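Local atomic coordinates of endoglucanase FnCel5A (Fervidobacterium nodosum, PDB entry 3NCO), a protein that probably hydrolyses the beta-1,4-glucosidic bonds of cellulose, as an endoglucanase of glycoside hydrolase family 5. Residues A[206-214]-A[221-229]; A[235-246]-A[278-288]. All coordinates share one frame; numbering follows the deposited sequence.

Contact 1. Residues A[206-214]-A[221-229]; sequences EPFNFTHQG and TLPIGVKWE
Gln213 and Val226 join the two arms of a loop of this TIM barrel, the long connection between strand 198-204 and helix 232-252. The Gln213 amide pairs with both backbone groups of Val226: OE1 accepts from Val226 N at 2.9 Å, the donor tilted 32° from the carbonyl plane, while NE2 gives a nearly straight bond to Val226 O (167° at the hydrogen). NE2 also donates to Phe210 O, on a lone pair in that carbonyl's plane, so three bonds fix the amide's rotation. Its chain gets there by turning CG between the backbone N and carbonyl carbon (chi1 65°). A backbone bond from Gly214 N to Leu222 O (2.9 Å) closes the far end, and two waters bridge the arms, one joining Asn209 O to Pro223 O, the other His212 O to Leu222 N.

Apolar contacts flank this seam. Leu222 CD1 lies against the Phe208 ring, 4.1 Å from CD2, and Val226 CG1 against Phe210 CB. Pro207 CD meets CD1 of Trp228, whose indole stands edge-to-face with Trp275 of helix 269-285. Over the centre of the Phe210 ring, 3.6 Å from its centroid, sits Trp228 CB, with Val226 O at the ring's edge.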
loop_
_atom_site.group_PDB
_atom_site.type_symbol
_atom_site.label_atom_id
_atom_site.label_comp_id
_atom_site.label_asym_id
_atom_site.label_seq_id
_atom_site.Cartn_x
_atom_site.Cartn_y
_atom_site.Cartn_z
ATOM N N GLU A 206 2.213 -14.453 1.933
ATOM C CA GLU A 206 2.585 -15.840 2.252
ATOM C C GLU A 206 1.370 -16.711 2.408
ATOM O O GLU A 206 0.351 -16.248 2.951
ATOM C CB GLU A 206 3.393 -15.884 3.534
ATOM C CG GLU A 206 4.623 -14.953 3.415
ATOM C CD GLU A 206 5.425 -15.266 2.163
ATOM O OE1 GLU A 206 5.654 -16.455 1.837
ATOM O OE2 GLU A 206 5.807 -14.339 1.430
ATOM N N PRO A 207 1.467 -17.978 1.972
ATOM C CA PRO A 207 2.553 -18.654 1.221
ATOM C C PRO A 207 2.590 -18.099 -0.195
ATOM O O PRO A 207 1.537 -18.061 -0.855
ATOM C CB PRO A 207 2.116 -20.143 1.225
ATOM C CG PRO A 207 1.140 -20.211 2.341
ATOM C CD PRO A 207 0.400 -18.921 2.325
ATOM N N PHE A 208 3.756 -17.618 -0.643
ATOM C CA PHE A 208 3.855 -16.962 -1.946
ATOM C C PHE A 208 3.481 -17.919 -3.070
ATOM O O PHE A 208 2.884 -17.481 -4.071
ATOM C CB PHE A 208 5.269 -16.421 -2.157
ATOM C CG PHE A 208 5.365 -15.352 -3.176
ATOM C CD1 PHE A 208 5.114 -14.031 -2.816
ATOM C CD2 PHE A 208 5.766 -15.634 -4.494
ATOM C CE1 PHE A 208 5.213 -12.998 -3.746
ATOM C CE2 PHE A 208 5.888 -14.567 -5.446
ATOM C CZ PHE A 208 5.609 -13.266 -5.047
ATOM N N ASN A 209 3.766 -19.221 -2.879
ATOM C CA ASN A 209 3.390 -20.185 -3.918
ATOM C C ASN A 209 1.882 -20.429 -3.948
ATOM O O ASN A 209 1.357 -21.010 -4.917
ATOM C CB ASN A 209 4.225 -21.489 -3.854
ATOM C CG ASN A 209 3.882 -22.373 -2.645
ATOM O OD1 ASN A 209 3.132 -21.972 -1.738
ATOM N ND2 ASN A 209 4.491 -23.557 -2.599
ATOM N N PHE A 210 1.183 -19.961 -2.899
ATOM C CA PHE A 210 -0.275 -19.954 -2.931
ATOM C C PHE A 210 -0.823 -18.660 -3.534
ATOM O O PHE A 210 -1.642 -18.694 -4.463
ATOM C CB PHE A 210 -0.913 -20.199 -1.557
ATOM C CG PHE A 210 -2.408 -19.967 -1.568
ATOM C CD1 PHE A 210 -3.259 -20.868 -2.225
ATOM C CD2 PHE A 210 -2.959 -18.815 -1.034
ATOM C CE1 PHE A 210 -4.620 -20.627 -2.306
ATOM C CE2 PHE A 210 -4.326 -18.547 -1.113
ATOM C CZ PHE A 210 -5.162 -19.455 -1.742
ATOM N N THR A 211 -0.383 -17.502 -3.021
ATOM C CA THR A 211 -1.022 -16.256 -3.442
ATOM C C THR A 211 -0.602 -15.871 -4.865
ATOM O O THR A 211 -1.300 -15.084 -5.529
ATOM C CB THR A 211 -0.641 -15.081 -2.525
ATOM O OG1 THR A 211 0.781 -14.841 -2.632
ATOM C CG2 THR A 211 -1.104 -15.352 -1.035
ATOM N N HIS A 212 0.538 -16.405 -5.334
ATOM C CA HIS A 212 1.007 -16.018 -6.677
ATOM C C HIS A 212 1.064 -17.190 -7.635
ATOM O O HIS A 212 1.704 -17.079 -8.688
ATOM C CB HIS A 212 2.370 -15.296 -6.627
ATOM C CG HIS A 212 2.289 -13.946 -6.024
ATOM N ND1 HIS A 212 2.595 -12.784 -6.714
ATOM C CD2 HIS A 212 1.865 -13.563 -4.796
ATOM C CE1 HIS A 212 2.370 -11.742 -5.924
ATOM N NE2 HIS A 212 1.931 -12.187 -4.757
ATOM N N GLN A 213 0.365 -18.292 -7.326
ATOM C CA GLN A 213 0.339 -19.420 -8.273
ATOM C C GLN A 213 -0.249 -18.950 -9.599
ATOM O O GLN A 213 -1.231 -18.170 -9.652
ATOM C CB GLN A 213 -0.453 -20.589 -7.714
ATOM C CG GLN A 213 -1.921 -20.280 -7.520
ATOM C CD GLN A 213 -2.603 -21.399 -6.761
ATOM O OE1 GLN A 213 -2.830 -22.479 -7.312
ATOM N NE2 GLN A 213 -2.872 -21.178 -5.463
ATOM N N GLY A 214 0.393 -19.378 -10.676
ATOM C CA GLY A 214 -0.098 -19.034 -12.015
ATOM C C GLY A 214 0.147 -17.603 -12.497
ATOM O O GLY A 214 -0.152 -17.287 -13.665
ATOM N N THR A 221 7.326 -19.080 -13.511
ATOM C CA THR A 221 5.890 -19.138 -13.228
ATOM C C THR A 221 5.665 -20.318 -12.282
ATOM O O THR A 221 6.240 -21.397 -12.464
ATOM C CB THR A 221 5.086 -19.290 -14.516
ATOM O OG1 THR A 221 5.386 -18.176 -15.376
ATOM C CG2 THR A 221 3.591 -19.335 -14.203
ATOM N N LEU A 222 4.888 -20.068 -11.220
ATOM C CA LEU A 222 4.641 -21.081 -10.183
ATOM C C LEU A 222 3.433 -21.933 -10.518
ATOM O O LEU A 222 2.423 -21.405 -11.060
ATOM C CB LEU A 222 4.426 -20.376 -8.819
ATOM C CG LEU A 222 5.595 -19.464 -8.407
ATOM C CD1 LEU A 222 5.341 -18.778 -7.049
ATOM C CD2 LEU A 222 6.959 -20.187 -8.377
ATOM N N PRO A 223 3.520 -23.256 -10.196
ATOM C CA PRO A 223 2.442 -24.194 -10.483
ATOM C C PRO A 223 1.099 -23.787 -9.891
ATOM O O PRO A 223 1.058 -23.267 -8.764
ATOM C CB PRO A 223 2.891 -25.497 -9.776
ATOM C CG PRO A 223 4.364 -25.362 -9.600
ATOM C CD PRO A 223 4.686 -23.912 -9.554
ATOM N N ILE A 224 0.014 -24.053 -10.609
ATOM C CA ILE A 224 -1.331 -23.871 -10.045
ATOM C C ILE A 224 -1.840 -25.133 -9.309
ATOM O O ILE A 224 -1.112 -26.139 -9.181
ATOM C CB ILE A 224 -2.378 -23.394 -11.057
ATOM C CG1 ILE A 224 -2.523 -24.378 -12.234
ATOM C CG2 ILE A 224 -2.032 -21.995 -11.570
ATOM C CD1 ILE A 224 -3.897 -24.327 -12.835
ATOM N N GLY A 225 -3.066 -25.048 -8.802
ATOM C CA GLY A 225 -3.641 -26.106 -7.986
ATOM C C GLY A 225 -3.193 -26.152 -6.536
ATOM O O GLY A 225 -3.487 -27.126 -5.845
ATOM N N VAL A 226 -2.499 -25.099 -6.078
ATOM C CA VAL A 226 -2.000 -25.083 -4.701
ATOM C C VAL A 226 -3.159 -24.627 -3.791
ATOM O O VAL A 226 -3.732 -23.571 -4.009
ATOM C CB VAL A 226 -0.755 -24.146 -4.569
ATOM C CG1 VAL A 226 -0.352 -23.996 -3.120
ATOM C CG2 VAL A 226 0.369 -24.716 -5.427
ATOM N N LYS A 227 -3.516 -25.427 -2.780
ATOM C CA LYS A 227 -4.634 -25.064 -1.936
ATOM C C LYS A 227 -4.231 -24.303 -0.666
ATOM O O LYS A 227 -3.080 -24.301 -0.259
ATOM C CB LYS A 227 -5.441 -26.314 -1.553
ATOM C CG LYS A 227 -6.046 -26.991 -2.805
ATOM C CD LYS A 227 -6.762 -28.277 -2.473
ATOM C CE LYS A 227 -5.740 -29.380 -2.153
ATOM N NZ LYS A 227 -6.148 -30.697 -2.734
ATOM N N TRP A 228 -5.213 -23.690 -0.030
ATOM C CA TRP A 228 -5.016 -23.169 1.304
ATOM C C TRP A 228 -6.322 -23.463 2.043
ATOM O O TRP A 228 -7.378 -22.946 1.694
ATOM C CB TRP A 228 -4.667 -21.666 1.258
ATOM C CG TRP A 228 -4.117 -21.164 2.620
ATOM C CD1 TRP A 228 -2.802 -21.085 2.979
ATOM C CD2 TRP A 228 -4.879 -20.750 3.773
ATOM N NE1 TRP A 228 -2.697 -20.633 4.284
ATOM C CE2 TRP A 228 -3.950 -20.405 4.786
ATOM C CE3 TRP A 228 -6.250 -20.580 4.027
ATOM C CZ2 TRP A 228 -4.353 -19.922 6.062
ATOM C CZ3 TRP A 228 -6.669 -20.129 5.308
ATOM C CH2 TRP A 228 -5.711 -19.804 6.310
ATOM N N GLU A 229 -6.248 -24.302 3.082
ATOM C CA GLU A 229 -7.463 -24.950 3.609
ATOM C C GLU A 229 -7.943 -24.498 4.972
ATOM O O GLU A 229 -8.957 -25.020 5.514
ATOM C CB GLU A 229 -7.264 -26.464 3.580
ATOM C CG GLU A 229 -7.033 -26.923 2.162
ATOM C CD GLU A 229 -6.752 -28.374 2.127
ATOM O OE1 GLU A 229 -7.754 -29.122 2.055
ATOM O OE2 GLU A 229 -5.560 -28.761 2.215
HETATM O O HOH W 1 2.625 -22.636 -6.794
HETATM O O HOH W 2 3.796 -17.495 -10.550
#

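Contact 2. Residues A[235-246]-A[278-288]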
loop_
_atom_site.group_PDB
_atom_site.type_symbol
_atom_site.label_atom_id
_atom_site.label_comp_id
_atom_site.label_asym_id
_atom_site.label_seq_id
_atom_site.Cartn_x
_atom_site.Cartn_y
_atom_site.Cartn_z
ATOM N N VAL A 235 -3.094 -21.638 9.579
ATOM C CA VAL A 235 -3.429 -20.424 10.352
ATOM C C VAL A 235 -2.272 -19.987 11.282
ATOM O O VAL A 235 -1.939 -18.804 11.375
ATOM C CB VAL A 235 -4.726 -20.671 11.178
ATOM C CG1 VAL A 235 -5.101 -19.422 12.030
ATOM C CG2 VAL A 235 -5.868 -21.108 10.239
ATOM N N GLU A 236 -1.665 -20.946 11.969
ATOM C CA GLU A 236 -0.556 -20.669 12.862
ATOM C C GLU A 236 0.652 -20.100 12.100
ATOM O O GLU A 236 1.377 -19.255 12.632
ATOM C CB GLU A 236 -0.176 -21.942 13.663
ATOM C CG GLU A 236 0.961 -21.703 14.653
ATOM C CD GLU A 236 0.746 -20.458 15.530
ATOM O OE1 GLU A 236 -0.397 -20.217 15.995
ATOM O OE2 GLU A 236 1.733 -19.719 15.742
ATOM N N GLN A 237 0.890 -20.529 10.856
ATOM C CA GLN A 237 1.999 -19.906 10.084
ATOM C C GLN A 237 1.796 -18.401 9.980
ATOM O O GLN A 237 2.745 -17.622 10.162
ATOM C CB GLN A 237 2.146 -20.500 8.659
ATOM C CG GLN A 237 2.639 -21.978 8.574
ATOM C CD GLN A 237 4.180 -22.076 8.614
ATOM O OE1 GLN A 237 4.871 -21.290 7.925
ATOM N NE2 GLN A 237 4.720 -23.010 9.424
ATOM N N ILE A 238 0.560 -17.978 9.693
ATOM C CA ILE A 238 0.263 -16.543 9.532
ATOM C C ILE A 238 0.346 -15.826 10.899
ATOM O O ILE A 238 0.927 -14.749 11.020
ATOM C CB ILE A 238 -1.127 -16.298 8.897
ATOM C CG1 ILE A 238 -1.157 -16.946 7.509
ATOM C CG2 ILE A 238 -1.496 -14.769 8.834
ATOM C CD1 ILE A 238 -2.544 -16.899 6.825
ATOM N N ARG A 239 -0.273 -16.409 11.912
ATOM C CA ARG A 239 -0.220 -15.815 13.246
ATOM C C ARG A 239 1.240 -15.586 13.700
ATOM O O ARG A 239 1.559 -14.554 14.270
ATOM C CB ARG A 239 -0.975 -16.709 14.241
ATOM C CG ARG A 239 -1.166 -15.964 15.585
ATOM C CD ARG A 239 -1.915 -16.738 16.633
ATOM N NE ARG A 239 -2.978 -17.579 16.095
ATOM C CZ ARG A 239 -4.173 -17.140 15.722
ATOM N NH1 ARG A 239 -4.466 -15.850 15.829
ATOM N NH2 ARG A 239 -5.085 -17.992 15.261
ATOM N N ASN A 240 2.113 -16.576 13.478
ATOM C CA ASN A 240 3.517 -16.495 13.880
ATOM C C ASN A 240 4.150 -15.292 13.153
ATOM O O ASN A 240 4.903 -14.510 13.735
ATOM C CB ASN A 240 4.230 -17.847 13.560
ATOM C CG ASN A 240 5.705 -17.925 14.038
ATOM O OD1 ASN A 240 6.001 -17.906 15.251
ATOM N ND2 ASN A 240 6.621 -18.071 13.085
ATOM N N HIS A 241 3.876 -15.179 11.846
ATOM C CA HIS A 241 4.414 -14.046 11.065
ATOM C C HIS A 241 3.954 -12.679 11.629
ATOM O O HIS A 241 4.751 -11.738 11.754
ATOM C CB HIS A 241 3.947 -14.190 9.628
ATOM C CG HIS A 241 4.548 -15.374 8.928
ATOM N ND1 HIS A 241 4.017 -15.894 7.770
ATOM C CD2 HIS A 241 5.634 -16.132 9.221
ATOM C CE1 HIS A 241 4.774 -16.892 7.350
ATOM N NE2 HIS A 241 5.763 -17.060 8.216
ATOM N N PHE A 242 2.656 -12.545 11.861
ATOM C CA PHE A 242 2.086 -11.244 12.279
ATOM C C PHE A 242 2.485 -10.923 13.723
ATOM O O PHE A 242 2.737 -9.738 14.051
ATOM C CB PHE A 242 0.562 -11.257 12.164
ATOM C CG PHE A 242 0.051 -11.043 10.770
ATOM C CD1 PHE A 242 0.612 -11.708 9.675
ATOM C CD2 PHE A 242 -0.947 -10.113 10.540
ATOM C CE1 PHE A 242 0.134 -11.458 8.356
ATOM C CE2 PHE A 242 -1.407 -9.854 9.250
ATOM C CZ PHE A 242 -0.892 -10.555 8.176
ATOM N N LYS A 243 2.577 -11.957 14.560
ATOM C CA LYS A 243 3.121 -11.763 15.935
ATOM C C LYS A 243 4.544 -11.175 15.932
ATOM O O LYS A 243 4.914 -10.301 16.739
ATOM C CB LYS A 243 3.034 -13.057 16.728
ATOM C CG LYS A 243 3.528 -12.926 18.190
ATOM C CD LYS A 243 3.360 -14.255 18.938
ATOM C CE LYS A 243 4.558 -15.128 18.672
ATOM N NZ LYS A 243 5.147 -15.614 19.960
ATOM N N TYR A 244 5.383 -11.674 15.019
ATOM C CA TYR A 244 6.706 -11.131 14.891
ATOM C C TYR A 244 6.645 -9.636 14.595
ATOM O O TYR A 244 7.393 -8.852 15.195
ATOM C CB TYR A 244 7.446 -11.892 13.782
ATOM C CG TYR A 244 8.860 -11.465 13.523
ATOM C CD1 TYR A 244 9.874 -11.823 14.401
ATOM C CD2 TYR A 244 9.199 -10.788 12.345
ATOM C CE1 TYR A 244 11.181 -11.474 14.157
ATOM C CE2 TYR A 244 10.570 -10.398 12.104
ATOM C CZ TYR A 244 11.521 -10.778 13.041
ATOM O OH TYR A 244 12.867 -10.488 12.879
ATOM N N VAL A 245 5.765 -9.225 13.665
ATOM C CA VAL A 245 5.664 -7.772 13.345
ATOM C C VAL A 245 5.106 -6.981 14.538
ATOM O O VAL A 245 5.599 -5.873 14.828
ATOM C CB VAL A 245 4.802 -7.536 12.110
ATOM C CG1 VAL A 245 4.627 -5.999 11.777
ATOM C CG2 VAL A 245 5.440 -8.310 10.868
ATOM N N SER A 246 4.096 -7.544 15.189
ATOM C CA SER A 246 3.492 -6.908 16.330
ATOM C C SER A 246 4.488 -6.724 17.459
ATOM O O SER A 246 4.586 -5.643 18.045
ATOM C CB SER A 246 2.290 -7.757 16.793
ATOM O OG SER A 246 1.873 -7.329 18.068
ATOM N N THR A 278 -8.667 -15.160 6.918
ATOM C CA THR A 278 -7.738 -15.464 8.001
ATOM C C THR A 278 -6.720 -14.327 8.168
ATOM O O THR A 278 -6.459 -13.867 9.262
ATOM C CB THR A 278 -7.008 -16.790 7.714
ATOM O OG1 THR A 278 -7.958 -17.861 7.736
ATOM C CG2 THR A 278 -5.922 -17.084 8.727
ATOM N N VAL A 279 -6.183 -13.855 7.062
ATOM C CA VAL A 279 -5.260 -12.706 7.119
ATOM C C VAL A 279 -5.958 -11.488 7.715
ATOM O O VAL A 279 -5.416 -10.838 8.621
ATOM C CB VAL A 279 -4.666 -12.390 5.724
ATOM C CG1 VAL A 279 -3.915 -11.112 5.812
ATOM C CG2 VAL A 279 -3.722 -13.527 5.287
ATOM N N ARG A 280 -7.161 -11.173 7.236
ATOM C CA ARG A 280 -7.911 -10.046 7.803
ATOM C C ARG A 280 -8.124 -10.188 9.341
ATOM O O ARG A 280 -7.888 -9.258 10.101
ATOM C CB ARG A 280 -9.260 -9.849 7.113
ATOM C CG ARG A 280 -10.042 -8.731 7.823
ATOM C CD ARG A 280 -11.483 -8.633 7.371
ATOM N NE ARG A 280 -12.221 -9.875 7.567
ATOM C CZ ARG A 280 -12.764 -10.226 8.705
ATOM N NH1 ARG A 280 -13.450 -11.354 8.816
ATOM N NH2 ARG A 280 -12.650 -9.417 9.739
ATOM N N ARG A 281 -8.592 -11.361 9.789
ATOM C CA ARG A 281 -8.845 -11.564 11.224
ATOM C C ARG A 281 -7.579 -11.430 12.050
ATOM O O ARG A 281 -7.631 -10.905 13.167
ATOM C CB ARG A 281 -9.395 -12.967 11.464
ATOM C CG ARG A 281 -10.785 -13.181 10.890
ATOM C CD ARG A 281 -11.391 -14.577 11.313
ATOM N NE ARG A 281 -10.384 -15.666 11.400
ATOM C CZ ARG A 281 -10.359 -16.804 10.667
ATOM N NH1 ARG A 281 -11.280 -17.060 9.743
ATOM N NH2 ARG A 281 -9.386 -17.705 10.860
ATOM N N ILE A 282 -6.459 -11.946 11.541
ATOM C CA ILE A 282 -5.212 -11.913 12.314
ATOM C C ILE A 282 -4.620 -10.493 12.326
ATOM O O ILE A 282 -4.082 -10.044 13.352
ATOM C CB ILE A 282 -4.198 -12.962 11.809
ATOM C CG1 ILE A 282 -4.756 -14.376 12.087
ATOM C CG2 ILE A 282 -2.789 -12.750 12.440
ATOM C CD1 ILE A 282 -3.897 -15.533 11.528
ATOM N N ALA A 283 -4.777 -9.765 11.222
ATOM C CA ALA A 283 -4.393 -8.344 11.249
ATOM C C ALA A 283 -5.257 -7.598 12.282
ATOM O O ALA A 283 -4.739 -6.792 13.049
ATOM C CB ALA A 283 -4.525 -7.688 9.830
ATOM N N GLU A 284 -6.560 -7.918 12.356
ATOM C CA GLU A 284 -7.419 -7.219 13.318
ATOM C C GLU A 284 -6.953 -7.545 14.744
ATOM O O GLU A 284 -6.899 -6.636 15.617
ATOM C CB GLU A 284 -8.897 -7.629 13.143
ATOM C CG GLU A 284 -9.555 -6.981 11.945
ATOM C CD GLU A 284 -10.868 -7.705 11.568
ATOM O OE1 GLU A 284 -11.283 -8.628 12.329
ATOM O OE2 GLU A 284 -11.474 -7.359 10.511
ATOM N N GLU A 285 -6.601 -8.818 14.974
ATOM C CA GLU A 285 -6.236 -9.282 16.306
ATOM C C GLU A 285 -4.993 -8.561 16.820
ATOM O O GLU A 285 -4.884 -8.267 18.025
ATOM C CB GLU A 285 -6.068 -10.809 16.308
ATOM C CG GLU A 285 -5.333 -11.408 17.495
ATOM C CD GLU A 285 -4.804 -12.834 17.199
ATOM O OE1 GLU A 285 -5.263 -13.453 16.177
ATOM O OE2 GLU A 285 -3.953 -13.336 18.011
ATOM N N PHE A 286 -4.064 -8.241 15.904
ATOM C CA PHE A 286 -2.884 -7.499 16.309
ATOM C C PHE A 286 -3.014 -5.985 16.197
ATOM O O PHE A 286 -2.024 -5.266 16.401
ATOM C CB PHE A 286 -1.630 -8.026 15.566
ATOM C CG PHE A 286 -1.240 -9.407 16.012
ATOM C CD1 PHE A 286 -0.689 -9.599 17.280
ATOM C CD2 PHE A 286 -1.515 -10.528 15.244
ATOM C CE1 PHE A 286 -0.359 -10.861 17.725
ATOM C CE2 PHE A 286 -1.173 -11.810 15.702
ATOM C CZ PHE A 286 -0.641 -11.967 16.948
ATOM N N GLY A 287 -4.206 -5.463 15.868
ATOM C CA GLY A 287 -4.364 -4.011 15.847
ATOM C C GLY A 287 -3.752 -3.349 14.620
ATOM O O GLY A 287 -3.458 -2.138 14.608
ATOM N N PHE A 288 -3.571 -4.141 13.561
ATOM C CA PHE A 288 -3.062 -3.604 12.292
ATOM C C PHE A 288 -4.221 -3.077 11.443
ATOM O O PHE A 288 -5.237 -3.738 11.287
ATOM C CB PHE A 288 -2.361 -4.681 11.455
ATOM C CG PHE A 288 -1.190 -5.348 12.138
ATOM C CD1 PHE A 288 -0.586 -4.797 13.261
ATOM C CD2 PHE A 288 -0.655 -6.544 11.600
ATOM C CE1 PHE A 288 0.481 -5.450 13.858
ATOM C CE2 PHE A 288 0.454 -7.204 12.172
ATOM C CZ PHE A 288 1.030 -6.624 13.313
HETATM O O HOH W 3 0.253 -4.970 17.672
#
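A knob-into-hole packing joins helices 232-252 and 269-285: Ile282 drops its side chain among Val235, Ile238, Arg239 and Phe242. Its CD1 reaches Ile238 CG2 at 3.7 Å, and its CG2 lies equally close to Phe242 CB. With CG anti to the carbonyl carbon (chi1 -80°), the Phe242 ring lies against helix 269-285, CE2 3.8 Å from Ala283 CB at the ring's edge and CZ near Val279 CG1. The Phe288 ring lies nearly parallel but slid aside, Phe242 CD2 meeting Phe288 CE2 at 3.6 Å. The two helices are neighbours on the outside of the TIM barrel, their segment axes 10.1 Å apart and crossing at -32°; Phe242 also packs edge-to-face on Tyr204 and Phe202 of strand 198-204. Arg239 NH1 forms a salt bridge with Glu285 OE1, which approaches near the guanidinium plane, and Glu236 adds a long ion pair to Arg239 NE. Gly287, with positive phi, ends helix 269-285 in a Schellman motif. Phe286 turns one ring face to the backbone of Phe242 and Lys243, Lys243 CA 4.2 Å from the ring centroid. Were Phe286 an alanine, this backbone would probably lose its aromatic cover and the Ser246 side chain a neighbour. A water links Ser246 OG to Phe286 O.

In the fold
From the N terminus, the first five strands of the barrel come before either contact. Strand 198-204 then runs into contact 1, which closes a short loop of six residues between 206-214 and 221-229. The chain goes straight on into helix 232-252, where contact 2 opens; it closes when the chain, having passed through strand 256-261, returns as helix 269-285, just before the last barrel strand, 289-292. The two contacts therefore stand in series, neither enclosing the other, their centres about 20 Å apart. Trp228 joins them: its CH2 lies 3.3 Å from Thr278 OG1 and its CZ2 3.6 Å from Ile238 CD1, so the end of the loop rests on both helices.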